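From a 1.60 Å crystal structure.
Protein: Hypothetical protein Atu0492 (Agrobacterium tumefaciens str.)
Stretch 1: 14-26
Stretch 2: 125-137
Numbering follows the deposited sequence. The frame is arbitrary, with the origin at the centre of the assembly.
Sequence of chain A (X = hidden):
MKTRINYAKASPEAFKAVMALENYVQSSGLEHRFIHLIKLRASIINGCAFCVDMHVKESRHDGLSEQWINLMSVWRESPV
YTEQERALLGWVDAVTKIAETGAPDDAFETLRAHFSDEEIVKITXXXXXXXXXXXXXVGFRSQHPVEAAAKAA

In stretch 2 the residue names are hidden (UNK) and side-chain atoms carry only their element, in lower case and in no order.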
ATOM      1  N   ALA A  14     -23.868   9.700  23.152  1.00 22.11           N
ATOM      2  CA  ALA A  14     -22.997   9.635  21.977  1.00 21.34           C
ATOM      3  C   ALA A  14     -23.770   9.076  20.799  1.00 20.88           C
ATOM      4  O   ALA A  14     -23.704   9.615  19.688  1.00 20.62           O
ATOM      5  CB  ALA A  14     -21.758   8.773  22.265  1.00 21.31           C
ATOM      6  N   PHE A  15     -24.523   8.011  21.058  1.00 20.23           N
ATOM      7  CA  PHE A  15     -25.366   7.399  20.045  1.00 20.48           C
ATOM      8  C   PHE A  15     -26.364   8.403  19.447  1.00 19.89           C
ATOM      9  O   PHE A  15     -26.499   8.498  18.218  1.00 19.81           O
ATOM     10  CB  PHE A  15     -26.074   6.171  20.623  1.00 21.17           C
ATOM     11  CG  PHE A  15     -27.033   5.518  19.667  1.00 22.37           C
ATOM     12  CD1 PHE A  15     -26.565   4.756  18.601  1.00 24.44           C
ATOM     13  CD2 PHE A  15     -28.402   5.667  19.833  1.00 24.73           C
ATOM     14  CE1 PHE A  15     -27.454   4.153  17.710  1.00 24.94           C
ATOM     15  CE2 PHE A  15     -29.300   5.067  18.951  1.00 25.21           C
ATOM     16  CZ  PHE A  15     -28.825   4.309  17.893  1.00 23.35           C
ATOM     17  N   LYS A  16     -27.043   9.158  20.317  1.00 19.52           N
ATOM     18  CA  LYS A  16     -28.005  10.177  19.894  1.00 18.94           C
ATOM     19  C   LYS A  16     -27.350  11.242  19.021  1.00 18.56           C
ATOM     20  O   LYS A  16     -27.947  11.708  18.051  1.00 17.89           O
ATOM     21  CB  LYS A  16     -28.674  10.830  21.107  1.00 19.79           C
ATOM     22  CG  LYS A  16     -29.701   9.955  21.797  1.00 22.35           C
ATOM     23  CD  LYS A  16     -30.316  10.705  22.969  1.00 26.84           C
ATOM     24  CE  LYS A  16     -31.104   9.775  23.892  1.00 29.96           C
ATOM     25  NZ  LYS A  16     -31.862  10.554  24.908  1.00 31.10           N
ATOM     26  N   ALA A  17     -26.108  11.605  19.349  1.00 17.29           N
ATOM     27  CA  ALA A  17     -25.393  12.630  18.590  1.00 16.80           C
ATOM     28  C   ALA A  17     -25.125  12.153  17.170  1.00 16.72           C
ATOM     29  O   ALA A  17     -25.315  12.899  16.230  1.00 16.13           O
ATOM     30  CB  ALA A  17     -24.101  13.021  19.272  1.00 17.14           C
ATOM     31  N   VAL A  18     -24.701  10.896  17.017  1.00 16.37           N
ATOM     32  CA  VAL A  18     -24.493  10.354  15.674  1.00 16.57           C
ATOM     33  C   VAL A  18     -25.824  10.222  14.945  1.00 16.22           C
ATOM     34  O   VAL A  18     -25.902  10.520  13.755  1.00 16.04           O
ATOM     35  CB  VAL A  18     -23.706   9.019  15.680  1.00 16.77           C
ATOM     36  CG1 VAL A  18     -23.488   8.526  14.260  1.00 18.59           C
ATOM     37  CG2 VAL A  18     -22.361   9.187  16.357  1.00 17.70           C
ATOM     38  N   MET A  19     -26.873   9.822  15.669  1.00 16.33           N
ATOM     39  CA  MET A  19     -28.219   9.733  15.081  1.00 16.85           C
ATOM     40  C   MET A  19     -28.757  11.082  14.593  1.00 16.28           C
ATOM     41  O   MET A  19     -29.489  11.131  13.590  1.00 16.85           O
ATOM     42  CB  MET A  19     -29.213   9.069  16.046  1.00 17.62           C
ATOM     43  CG  MET A  19     -29.062   7.558  16.157  1.00 18.65           C
ATOM     44  SD  MET A  19     -29.216   6.555  14.618  1.00 23.09           S
ATOM     45  CE  MET A  19     -30.529   7.330  13.696  1.00 26.12           C
ATOM     46  N   ALA A  20     -28.381  12.166  15.276  1.00 16.37           N
ATOM     47  CA  ALA A  20     -28.774  13.512  14.838  1.00 15.64           C
ATOM     48  C   ALA A  20     -28.115  13.865  13.502  1.00 15.93           C
ATOM     49  O   ALA A  20     -28.749  14.450  12.612  1.00 15.97           O
ATOM     50  CB  ALA A  20     -28.464  14.552  15.904  1.00 16.10           C
ATOM     51  N   LEU A  21     -26.844  13.496  13.352  1.00 15.55           N
ATOM     52  CA  LEU A  21     -26.158  13.751  12.082  1.00 16.13           C
ATOM     53  C   LEU A  21     -26.790  12.933  10.961  1.00 15.80           C
ATOM     54  O   LEU A  21     -27.006  13.441   9.850  1.00 15.36           O
ATOM     55  CB  LEU A  21     -24.659  13.459  12.189  1.00 16.10           C
ATOM     56  CG  LEU A  21     -23.846  13.679  10.905  1.00 16.25           C
ATOM     57  CD1 LEU A  21     -24.017  15.085  10.334  1.00 15.81           C
ATOM     58  CD2 LEU A  21     -22.369  13.375  11.171  1.00 17.26           C
ATOM     59  N   GLU A  22     -27.094  11.671  11.260  1.00 16.42           N
ATOM     60  CA  GLU A  22     -27.789  10.796  10.316  1.00 17.46           C
ATOM     61  C   GLU A  22     -29.133  11.393   9.875  1.00 17.09           C
ATOM     62  O   GLU A  22     -29.471  11.397   8.692  1.00 17.44           O
ATOM     63  CB  GLU A  22     -27.994   9.424  10.956  1.00 17.90           C
ATOM     64  CG  GLU A  22     -28.658   8.384  10.057  1.00 20.52           C
ATOM     65  CD  GLU A  22     -27.847   8.083   8.802  1.00 23.32           C
ATOM     66  OE1 GLU A  22     -26.604   8.085   8.873  1.00 23.12           O
ATOM     67  OE2 GLU A  22     -28.472   7.859   7.747  1.00 26.49           O
ATOM     68  N   ASN A  23     -29.887  11.923  10.840  1.00 16.23           N
ATOM     69  CA  ASN A  23     -31.154  12.579  10.541  1.00 16.16           C
ATOM     70  C   ASN A  23     -30.971  13.784   9.613  1.00 15.74           C
ATOM     71  O   ASN A  23     -31.784  14.002   8.714  1.00 15.89           O
ATOM     72  CB  ASN A  23     -31.825  12.976  11.860  1.00 15.78           C
ATOM     73  CG  ASN A  23     -33.227  13.522  11.670  1.00 17.73           C
ATOM     74  OD1 ASN A  23     -33.973  13.111  10.770  1.00 20.01           O
ATOM     75  ND2 ASN A  23     -33.596  14.471  12.524  1.00 16.85           N
ATOM     76  N   TYR A  24     -29.904  14.563   9.814  1.00 14.85           N
ATOM     77  CA  TYR A  24     -29.623  15.635   8.868  1.00 16.15           C
ATOM     78  C   TYR A  24     -29.439  15.074   7.454  1.00 16.41           C
ATOM     79  O   TYR A  24     -30.052  15.563   6.506  1.00 16.62           O
ATOM     80  CB  TYR A  24     -28.415  16.501   9.231  1.00 16.89           C
ATOM     81  CG  TYR A  24     -28.067  17.332   8.031  1.00 17.74           C
ATOM     82  CD1 TYR A  24     -28.882  18.394   7.650  1.00 19.85           C
ATOM     83  CD2 TYR A  24     -26.988  16.989   7.204  1.00 18.89           C
ATOM     84  CE1 TYR A  24     -28.622  19.125   6.508  1.00 20.66           C
ATOM     85  CE2 TYR A  24     -26.713  17.722   6.050  1.00 19.52           C
ATOM     86  CZ  TYR A  24     -27.537  18.783   5.713  1.00 20.21           C
ATOM     87  OH  TYR A  24     -27.279  19.517   4.581  1.00 21.05           O
ATOM     88  N   VAL A  25     -28.583  14.066   7.321  1.00 16.54           N
ATOM     89  CA  VAL A  25     -28.275  13.517   5.997  1.00 17.50           C
ATOM     90  C   VAL A  25     -29.563  13.089   5.303  1.00 18.21           C
ATOM     91  O   VAL A  25     -29.807  13.461   4.152  1.00 17.99           O
ATOM     92  CB  VAL A  25     -27.292  12.339   6.070  1.00 17.76           C
ATOM     93  CG1 VAL A  25     -27.117  11.722   4.676  1.00 17.30           C
ATOM     94  CG2 VAL A  25     -25.935  12.825   6.619  1.00 17.77           C
ATOM     95  N   GLN A  26     -30.397  12.349   6.036  1.00 19.07           N
ATOM     96  CA  GLN A  26     -31.653  11.828   5.507  1.00 21.27           C
ATOM     97  C   GLN A  26     -32.602  12.905   4.991  1.00 21.81           C
ATOM     98  O   GLN A  26     -33.305  12.691   4.007  1.00 23.17           O
ATOM     99  CB  GLN A  26     -32.362  10.977   6.565  1.00 21.64           C
ATOM    100  CG  GLN A  26     -31.683   9.641   6.802  1.00 25.61           C
ATOM    101  CD  GLN A  26     -31.407   8.897   5.505  1.00 30.23           C
ATOM    102  OE1 GLN A  26     -32.326   8.568   4.747  1.00 32.56           O
ATOM    103  NE2 GLN A  26     -30.134   8.642   5.236  1.00 32.61           N
ATOM    104  N   UNK A 125     -20.615  15.689   3.588  1.00 11.76           N
ATOM    105  CA  UNK A 125     -21.061  15.394   4.955  1.00 12.22           C
ATOM    106  C   UNK A 125     -21.638  13.970   5.029  1.00 11.65           C
ATOM    107  O   UNK A 125     -21.378  13.239   5.988  1.00 12.18           O
ATOM    108  c   UNK A 125     -22.107  16.443   5.420  1.00 12.50           C
ATOM    109  c   UNK A 125     -21.443  17.831   5.541  1.00 12.55           C
ATOM    110  c   UNK A 125     -22.746  16.039   6.740  1.00 14.11           C
ATOM    111  N   UNK A 126     -22.409  13.571   4.018  1.00 11.78           N
ATOM    112  CA  UNK A 126     -22.953  12.210   3.968  1.00 11.64           C
ATOM    113  C   UNK A 126     -21.809  11.165   3.957  1.00 11.87           C
ATOM    114  O   UNK A 126     -21.875  10.152   4.657  1.00 11.29           O
ATOM    115  c   UNK A 126     -23.854  12.045   2.752  1.00 12.24           C
ATOM    116  N   UNK A 127     -20.752  11.429   3.187  1.00 10.92           N
ATOM    117  CA  UNK A 127     -19.589  10.527   3.165  1.00 11.22           C
ATOM    118  C   UNK A 127     -18.961  10.477   4.560  1.00 11.20           C
ATOM    119  O   UNK A 127     -18.591   9.407   5.047  1.00 11.95           O
ATOM    120  c   UNK A 127     -18.347  11.636  -0.386  1.00 11.17           C
ATOM    121  c   UNK A 127     -18.545  10.969   2.116  1.00 10.88           C
ATOM    122  c   UNK A 127     -19.119  10.834   0.691  1.00 10.73           C
ATOM    123  c   UNK A 127     -17.254  10.116   2.217  1.00 11.40           C
ATOM    124  N   UNK A 128     -18.846  11.633   5.210  1.00 11.39           N
ATOM    125  CA  UNK A 128     -18.316  11.674   6.581  1.00 11.40           C
ATOM    126  C   UNK A 128     -19.174  10.846   7.533  1.00 11.36           C
ATOM    127  O   UNK A 128     -18.637  10.059   8.340  1.00 12.06           O
ATOM    128  N   UNK A 129     -20.498  11.014   7.438  1.00 11.77           N
ATOM    129  CA  UNK A 129     -21.431  10.307   8.313  1.00 11.50           C
ATOM    130  C   UNK A 129     -21.311   8.782   8.190  1.00 11.97           C
ATOM    131  O   UNK A 129     -21.198   8.085   9.200  1.00 12.28           O
ATOM    132  c   UNK A 129     -22.864  10.769   8.067  1.00 12.43           C
ATOM    133  N   UNK A 130     -21.294   8.254   6.967  1.00 12.04           N
ATOM    134  CA  UNK A 130     -21.200   6.798   6.837  1.00 12.15           C
ATOM    135  C   UNK A 130     -19.828   6.332   7.311  1.00 11.89           C
ATOM    136  O   UNK A 130     -19.702   5.274   7.914  1.00 12.11           O
ATOM    137  c   UNK A 130     -21.549   4.752   5.361  1.00 11.44           C
ATOM    138  c   UNK A 130     -20.657   6.932   4.361  1.00 11.38           C
ATOM    139  c   UNK A 130     -21.548   6.290   5.407  1.00 12.36           C
ATOM    140  c   UNK A 130     -22.568   4.089   6.332  1.00 14.18           C
ATOM    141  N   UNK A 131     -18.803   7.152   7.080  1.00 11.90           N
ATOM    142  CA  UNK A 131     -17.472   6.782   7.545  1.00 11.57           C
ATOM    143  C   UNK A 131     -17.409   6.665   9.079  1.00 11.63           C
ATOM    144  O   UNK A 131     -16.647   5.859   9.623  1.00 12.17           O
ATOM    145  c   UNK A 131     -16.419   7.748   7.000  1.00 12.14           C
ATOM    146  o   UNK A 131     -14.886   6.477   5.673  1.00 11.29           O
ATOM    147  c   UNK A 131     -15.842   7.256   5.693  1.00 11.32           C
ATOM    148  n   UNK A 131     -16.449   7.671   4.586  1.00 11.17           N
ATOM    149  N   UNK A 132     -18.246   7.453   9.760  1.00 11.67           N
ATOM    150  CA  UNK A 132     -18.382   7.362  11.209  1.00 12.50           C
ATOM    151  C   UNK A 132     -19.118   6.071  11.597  1.00 12.47           C
ATOM    152  O   UNK A 132     -18.635   5.306  12.440  1.00 12.21           O
ATOM    153  c   UNK A 132     -19.397   8.436  13.259  1.00 14.10           C
ATOM    154  o   UNK A 132     -18.140   9.722  11.654  1.00 13.76           O
ATOM    155  c   UNK A 132     -19.057   8.619  11.776  1.00 13.20           C
ATOM    156  N   UNK A 133     -20.274   5.817  10.990  1.00 12.89           N
ATOM    157  CA  UNK A 133     -20.999   4.572  11.289  1.00 13.82           C
ATOM    158  C   UNK A 133     -20.128   3.341  11.025  1.00 13.45           C
ATOM    159  O   UNK A 133     -20.118   2.400  11.822  1.00 13.65           O
ATOM    160  c   UNK A 133     -23.971   4.520  13.314  1.00 20.38           C
ATOM    161  c   UNK A 133     -25.811   5.778  14.328  1.00 19.41           C
ATOM    162  c   UNK A 133     -25.077   6.321  12.125  1.00 20.16           C
ATOM    163  c   UNK A 133     -23.394   5.350  10.907  1.00 17.36           C
ATOM    164  c   UNK A 133     -25.955   6.565  13.208  1.00 19.60           C
ATOM    165  c   UNK A 133     -23.976   6.347  10.175  1.00 18.93           C
ATOM    166  n   UNK A 133     -24.990   6.938  10.904  1.00 19.79           N
ATOM    167  c   UNK A 133     -24.091   5.310  12.161  1.00 19.53           C
ATOM    168  c   UNK A 133     -24.833   4.762  14.391  1.00 19.56           C
ATOM    169  c   UNK A 133     -22.284   4.458  10.471  1.00 15.42           C
ATOM    170  N   UNK A 134     -19.402   3.334   9.907  1.00 12.57           N
ATOM    171  CA  UNK A 134     -18.505   2.199   9.606  1.00 12.45           C
ATOM    172  C   UNK A 134     -17.464   1.966  10.706  1.00 12.74           C
ATOM    173  O   UNK A 134     -17.161   0.821  11.071  1.00 13.50           O
ATOM    174  c   UNK A 134     -18.722   2.393   7.061  1.00 12.25           C
ATOM    175  o   UNK A 134     -19.884   1.925   7.100  1.00 15.48           O
ATOM    176  n   UNK A 134     -18.201   2.891   5.956  1.00  9.29           N
ATOM    177  c   UNK A 134     -17.785   2.399   8.276  1.00 12.42           C
ATOM    178  N   UNK A 135     -16.899   3.058  11.219  1.00 12.33           N
ATOM    179  CA  UNK A 135     -15.899   2.952  12.278  1.00 12.59           C
ATOM    180  C   UNK A 135     -16.483   2.441  13.587  1.00 12.75           C
ATOM    181  O   UNK A 135     -15.853   1.646  14.290  1.00 13.46           O
ATOM    182  c   UNK A 135     -12.744   5.973   8.908  1.00 12.85           C
ATOM    183  c   UNK A 135     -15.184   4.296  12.453  1.00 12.02           C
ATOM    184  c   UNK A 135     -14.228   4.555  11.299  1.00 12.41           C
ATOM    185  n   UNK A 135     -12.579   5.979  10.233  1.00 12.91           N
ATOM    186  n   UNK A 135     -11.679   5.920   8.121  1.00 10.82           N
ATOM    187  c   UNK A 135     -13.683   5.982  11.199  1.00 13.03           C
ATOM    188  n   UNK A 135     -13.969   6.015   8.366  1.00 12.48           N
ATOM    189  N   UNK A 136     -17.698   2.889  13.904  1.00 13.18           N
ATOM    190  CA  UNK A 136     -18.412   2.404  15.079  1.00 13.62           C
ATOM    191  C   UNK A 136     -18.755   0.925  14.929  1.00 13.59           C
ATOM    192  O   UNK A 136     -18.472   0.125  15.826  1.00 13.66           O
ATOM    193  c   UNK A 136     -19.685   3.246  15.337  1.00 13.61           C
ATOM    194  c   UNK A 136     -19.283   4.673  15.733  1.00 14.21           C
ATOM    195  c   UNK A 136     -20.431   5.692  15.639  1.00 15.59           C
ATOM    196  c   UNK A 136     -20.579   2.606  16.411  1.00 15.06           C
ATOM    197  N   UNK A 137     -19.345   0.554  13.799  1.00 13.32           N
ATOM    198  CA  UNK A 137     -19.794  -0.835  13.613  1.00 13.91           C
ATOM    199  C   UNK A 137     -18.632  -1.824  13.534  1.00 14.23           C
ATOM    200  O   UNK A 137     -18.665  -2.886  14.159  1.00 14.58           O
ATOM    201  c   UNK A 137     -20.678  -0.957  12.407  1.00 14.62           C
TER

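Stretches 14-26 and 125-137 are both helical, and their axes approach to 9.9 Å. Position 125 has three side-chain carbons, one bearing the other two. One outer carbon lies 3.9 Å from L21 CD1 and 4.4 Å from Y24 CE2, so this is V125, a compact branched residue suited to a buried apolar pocket. Position 126 carries a single carbon, CB, 3.8 Å from V25 CG1: A126. The small side chain accompanies a close backbone approach, the CA atoms of V25 and A126 being 5.8 Å apart.

Position 127 has four carbons, forked at the first with one arm two carbons long. It is I127, buried but out of reach of stretch 1. Position 128 has no side-chain atoms and is G128; a CB there would find nothing of stretch 1 within 5.5 Å, so this contact does not itself require glycine. Position 129 again has one carbon, 4.1 Å from L21 CD2 and 4.0 Å from V25 CG2. This is A129, whose CB points toward stretch 1 and fits where A129 CA is 6.7 Å from E22 CA.

Position 130 repeats the forked four-carbon pattern, I130, apolar as suits a buried site, without contact to stretch 1. At 131, two carbons end in one oxygen and one nitrogen. The choice is N131 rather than aspartate, and its ND2 donates to I127 O at 2.8 Å. Position 132 has one carbon bearing an oxygen and a carbon, the outer carbon 4.2 Å from V18 CG1: T132.

Position 133 has one carbon, then fused five- and six-membered rings holding eight carbons and one nitrogen. The ring nitrogen lies 2.8 Å from E22 OE1; six-membered-ring carbons lie 3.3 Å from V18 CG1, 3.5 Å from M19 SD and 4.1 Å from F15 CE1. Only tryptophan fits: W133, whose NE1 donates a hydrogen bond to E22 OE1 while V18 CG1 sits over one ring face.

Position 134, two carbons ending in oxygen and nitrogen, is N134, buried, its OD1 hydrogen-bonded elsewhere in the structure. Position 135 has three carbons, a nitrogen, then a carbon carrying two more nitrogens: R135, whose NH1 donates to N131 O at 3.0 Å and N131 OD1 at 2.9 Å. Position 136 is a forked four-carbon chain, its longer arm ending 4.1 Å from V18 CG2: I136. Position 137, with one carbon, is A137, small, apolar and buried.

The helices run roughly antiparallel, at 143°, and bury 512 Å² in all. Alanines accompany the closer backbone approach near V25; toward F15 the backbones stand farther apart, and W133 spans the wider gap. W133 has the largest covered area of any residue, 116 Å², and its indole nitrogen finds a carboxylate acceptor within an otherwise apolar contact.

Stretch 2 125-137: VAIGAINTWNRIA
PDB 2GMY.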